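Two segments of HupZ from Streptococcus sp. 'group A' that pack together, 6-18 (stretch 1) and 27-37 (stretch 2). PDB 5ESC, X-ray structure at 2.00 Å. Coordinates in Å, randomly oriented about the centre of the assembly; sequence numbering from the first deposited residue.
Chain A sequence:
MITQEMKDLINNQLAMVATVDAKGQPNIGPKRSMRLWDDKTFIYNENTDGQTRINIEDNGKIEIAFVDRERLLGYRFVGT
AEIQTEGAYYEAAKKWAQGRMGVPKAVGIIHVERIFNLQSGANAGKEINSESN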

# COMPACT_ATOMS: atom_id res chain seq x y z
N MET A 6 -15.62 8.80 3.54
CA MET A 6 -15.14 7.51 2.95
C MET A 6 -15.39 7.47 1.47
O MET A 6 -14.47 7.17 0.76
N LYS A 7 -16.59 7.82 0.99
CA LYS A 7 -16.92 7.72 -0.46
C LYS A 7 -16.15 8.70 -1.28
O LYS A 7 -15.79 8.38 -2.41
N ASP A 8 -15.85 9.87 -0.70
CA ASP A 8 -15.15 10.91 -1.44
C ASP A 8 -13.73 10.50 -1.72
O ASP A 8 -13.25 10.71 -2.82
N LEU A 9 -13.05 9.97 -0.69
CA LEU A 9 -11.69 9.41 -0.86
C LEU A 9 -11.62 8.29 -1.84
O LEU A 9 -10.78 8.29 -2.77
N ILE A 10 -12.52 7.32 -1.64
CA ILE A 10 -12.62 6.18 -2.53
C ILE A 10 -12.80 6.69 -3.95
O ILE A 10 -12.17 6.18 -4.89
N ASN A 11 -13.70 7.69 -4.11
CA ASN A 11 -13.97 8.26 -5.46
C ASN A 11 -12.82 9.13 -5.95
O ASN A 11 -12.61 9.27 -7.12
N ASN A 12 -12.09 9.71 -5.05
CA ASN A 12 -11.02 10.64 -5.46
C ASN A 12 -9.58 10.19 -5.40
O ASN A 12 -8.75 10.82 -6.04
N GLN A 13 -9.27 9.09 -4.67
CA GLN A 13 -7.88 8.66 -4.46
C GLN A 13 -7.68 7.24 -5.04
O GLN A 13 -8.65 6.53 -5.33
N LEU A 14 -6.43 6.92 -5.30
CA LEU A 14 -5.99 5.62 -5.76
C LEU A 14 -5.98 4.57 -4.63
O LEU A 14 -5.27 4.73 -3.58
N ALA A 15 -6.66 3.47 -4.88
CA ALA A 15 -6.67 2.29 -3.96
C ALA A 15 -5.31 1.67 -3.97
O ALA A 15 -4.80 1.30 -5.04
N MET A 16 -4.66 1.64 -2.85
CA MET A 16 -3.45 0.84 -2.72
C MET A 16 -3.78 -0.45 -1.97
O MET A 16 -4.38 -0.43 -0.81
N VAL A 17 -3.37 -1.57 -2.55
CA VAL A 17 -3.77 -2.91 -2.08
C VAL A 17 -2.64 -3.72 -1.61
O VAL A 17 -1.67 -3.92 -2.33
N ALA A 18 -2.72 -4.22 -0.37
CA ALA A 18 -1.77 -5.09 0.17
C ALA A 18 -2.29 -6.53 0.35
O ALA A 18 -3.40 -6.72 0.94
N ASN A 27 2.78 -8.10 -0.39
CA ASN A 27 2.82 -7.48 -1.74
C ASN A 27 1.94 -6.20 -1.72
O ASN A 27 0.98 -6.07 -0.94
N ILE A 28 2.32 -5.22 -2.51
CA ILE A 28 1.66 -3.99 -2.58
C ILE A 28 1.52 -3.59 -4.04
O ILE A 28 2.46 -3.81 -4.82
N GLY A 29 0.37 -3.09 -4.42
CA GLY A 29 0.20 -2.52 -5.73
C GLY A 29 -1.09 -1.69 -5.84
O GLY A 29 -2.02 -1.90 -5.03
N PRO A 30 -1.15 -0.74 -6.79
CA PRO A 30 -2.31 0.12 -7.00
C PRO A 30 -3.42 -0.64 -7.80
O PRO A 30 -3.12 -1.50 -8.65
N LYS A 31 -4.70 -0.32 -7.56
CA LYS A 31 -5.79 -0.85 -8.37
C LYS A 31 -6.68 0.33 -8.69
O LYS A 31 -7.60 0.70 -7.90
N ARG A 32 -6.48 0.95 -9.85
CA ARG A 32 -7.22 2.14 -10.11
C ARG A 32 -8.73 1.91 -10.36
O ARG A 32 -9.45 2.85 -10.35
N SER A 33 -9.18 0.69 -10.64
CA SER A 33 -10.61 0.42 -10.90
C SER A 33 -11.33 0.03 -9.59
O SER A 33 -12.48 -0.35 -9.63
N MET A 34 -10.63 0.07 -8.46
CA MET A 34 -11.25 -0.35 -7.19
C MET A 34 -12.46 0.56 -6.91
O MET A 34 -12.32 1.80 -6.96
N ARG A 35 -13.63 0.02 -6.62
CA ARG A 35 -14.83 0.83 -6.40
C ARG A 35 -15.85 0.13 -5.54
O ARG A 35 -15.83 -1.09 -5.49
N LEU A 36 -16.79 0.83 -4.99
CA LEU A 36 -17.76 0.22 -4.10
C LEU A 36 -18.86 -0.45 -4.89
O LEU A 36 -19.37 0.09 -5.87
N TRP A 37 -19.24 -1.65 -4.43
CA TRP A 37 -20.38 -2.39 -4.91
C TRP A 37 -21.57 -2.12 -3.99
O TRP A 37 -22.72 -2.03 -4.45

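The two stretches meet as antiparallel strands, and the backbone supplies their direct hydrogen bonds. Val-17 and Gly-29 satisfy one another fully: Val-17 N donates to Gly-29 O (2.8 Å) and Gly-29 N to Val-17 O (3.0 Å). Two residues further along, Lys-31 N donates to Ala-15 O at 3.0 Å, but the return bond is replaced by water 3, which accepts from Ala-15 N (2.8 Å) and lies 3.1 Å from Lys-31 O. Lys-31 O also accepts from Met-34 N (3.1 Å), closing a type I turn.

Water takes over where the backbones separate. Water 1 lies between Ile-10 O (3.1 Å) and Met-34 O (2.6 Å), while water 2 accepts from Leu-36 N (2.8 Å) and gives a weak bond to Asn-11 OD1 (3.5 Å). At the other end, water 4 accepts from Asn-27 ND2 (2.9 Å) and donates to Val-17 O (3.0 Å), giving this carbonyl a second donor.

The side chains that cross the contact are mainly apolar. On one face of the sheet, Ala-15 CB packs against Met-34 CB (3.4 Å), and the t rotamer of Val-17 brings CG2 to 3.6 Å from Met-34 CE and 3.8 Å from Lys-31 CG. Lys-31 thus offers its aliphatic portion, while its end leads away and NZ is hydrogen-bonded elsewhere in the structure. On the other face, Met-16, m at all three chi angles, curls back so that SD lies 3.8 Å from Pro-30 CB and CE 4.1 Å from Ile-28 CG1. Leu-14 (t, p) reaches Pro-30 CB with CD2 (3.8 Å) and Arg-32 CA with CD1 (3.6 Å). From the helix, Ile-10 (m, t) points toward stretch 2, its CD1 meeting Leu-36 CD1 at 3.9 Å. Arg-35 points away; its NH2 donates to Ser-33 O (2.8 Å).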

# COMPACT_ATOMS: atom_id res chain seq x y z
CB MET A 6 -15.71 6.25 3.62
CG MET A 6 -15.11 5.94 4.98
SD MET A 6 -15.95 4.62 5.80
CE MET A 6 -15.74 4.78 7.57
CB LYS A 7 -18.42 7.89 -0.77
CG LYS A 7 -19.26 6.79 -0.17
CD LYS A 7 -20.74 7.04 -0.43
CE LYS A 7 -21.65 6.19 0.47
NZ LYS A 7 -23.08 6.71 0.43
CB ASP A 8 -15.10 12.24 -0.67
CG ASP A 8 -16.47 12.84 -0.44
OD1 ASP A 8 -17.47 12.52 -1.17
OD2 ASP A 8 -16.52 13.64 0.52
CB LEU A 9 -11.08 8.94 0.46
CG LEU A 9 -10.32 10.08 1.14
CD1 LEU A 9 -11.27 10.84 2.04
CD2 LEU A 9 -9.17 9.57 1.96
CB ILE A 10 -13.82 5.21 -2.15
CG1 ILE A 10 -13.53 4.51 -0.81
CG2 ILE A 10 -14.01 4.22 -3.27
CD1 ILE A 10 -14.67 3.82 -0.11
CB ASN A 11 -15.25 9.10 -5.50
CG ASN A 11 -16.54 8.27 -5.46
OD1 ASN A 11 -16.58 7.08 -5.81
ND2 ASN A 11 -17.62 8.93 -5.00
CB ASN A 12 -11.22 11.98 -4.75
CG ASN A 12 -12.45 12.68 -5.27
OD1 ASN A 12 -12.51 12.95 -6.44
ND2 ASN A 12 -13.47 12.82 -4.45
CB GLN A 13 -7.50 8.71 -2.97
CG GLN A 13 -7.78 10.03 -2.24
CD GLN A 13 -7.03 11.20 -2.87
OE1 GLN A 13 -6.01 11.00 -3.53
NE2 GLN A 13 -7.61 12.40 -2.78
CB LEU A 14 -4.56 5.73 -6.28
CG LEU A 14 -3.96 4.55 -7.00
CD1 LEU A 14 -4.97 4.09 -8.03
CD2 LEU A 14 -2.66 4.90 -7.70
CB ALA A 15 -7.69 1.29 -4.43
CB MET A 16 -2.31 1.66 -2.06
CG MET A 16 -1.98 2.93 -2.83
SD MET A 16 -1.12 2.58 -4.38
CE MET A 16 -0.02 1.25 -3.97
CB VAL A 17 -4.54 -3.70 -3.18
CG1 VAL A 17 -4.86 -5.12 -2.68
CG2 VAL A 17 -5.75 -2.87 -3.68
CB ALA A 18 -1.27 -4.57 1.55
CB ASN A 27 2.32 -8.42 -2.81
CG ASN A 27 2.35 -7.81 -4.23
OD1 ASN A 27 3.41 -7.65 -4.78
ND2 ASN A 27 1.15 -7.43 -4.81
CB ILE A 28 2.41 -2.90 -1.73
CG1 ILE A 28 1.45 -1.74 -1.55
CG2 ILE A 28 3.76 -2.48 -2.34
CD1 ILE A 28 1.92 -0.72 -0.52
CB PRO A 30 -1.73 1.23 -7.91
CG PRO A 30 -0.66 0.54 -8.69
CD PRO A 30 -0.09 -0.49 -7.79
CB LYS A 31 -6.57 -2.00 -7.65
CG LYS A 31 -5.84 -3.33 -7.44
CD LYS A 31 -5.44 -3.97 -8.77
CE LYS A 31 -4.63 -5.25 -8.63
NZ LYS A 31 -4.54 -5.83 -10.04
CB ARG A 32 -6.62 2.91 -11.29
CG ARG A 32 -6.60 2.17 -12.56
CD ARG A 32 -5.85 3.06 -13.57
NE ARG A 32 -6.10 2.56 -14.93
CZ ARG A 32 -7.11 2.93 -15.73
NH1 ARG A 32 -8.01 3.87 -15.36
NH2 ARG A 32 -7.22 2.37 -16.93
CB SER A 33 -10.79 -0.76 -11.80
OG SER A 33 -10.18 -1.96 -11.34
CB MET A 34 -10.28 -0.27 -6.08
CG MET A 34 -10.84 -0.86 -4.71
SD MET A 34 -10.91 -2.66 -4.64
CE MET A 34 -9.20 -3.19 -4.63
CB ARG A 35 -15.47 1.11 -7.74
CG ARG A 35 -15.80 -0.09 -8.61
CD ARG A 35 -15.87 0.32 -10.10
NE ARG A 35 -16.32 -0.75 -10.97
CZ ARG A 35 -15.58 -1.69 -11.52
NH1 ARG A 35 -16.14 -2.62 -12.26
NH2 ARG A 35 -14.26 -1.73 -11.36
CB LEU A 36 -18.38 1.27 -3.15
CG LEU A 36 -17.64 1.74 -1.94
CD1 LEU A 36 -18.30 2.99 -1.30
CD2 LEU A 36 -17.28 0.70 -0.87
CB TRP A 37 -20.08 -3.90 -4.84
CG TRP A 37 -21.21 -4.72 -5.37
CD1 TRP A 37 -22.20 -5.35 -4.64
CD2 TRP A 37 -21.52 -4.98 -6.76
NE1 TRP A 37 -23.05 -5.95 -5.46
CE2 TRP A 37 -22.70 -5.77 -6.76
CE3 TRP A 37 -20.94 -4.63 -7.97
CZ2 TRP A 37 -23.29 -6.24 -7.92
CZ3 TRP A 37 -21.55 -5.08 -9.16
CH2 TRP A 37 -22.68 -5.89 -9.13
O HOH W 1 -10.81 3.71 -6.11
O HOH W 2 -16.94 3.64 -5.34
O HOH W 3 -8.47 3.54 -7.07
O HOH W 4 -1.32 -6.77 -3.34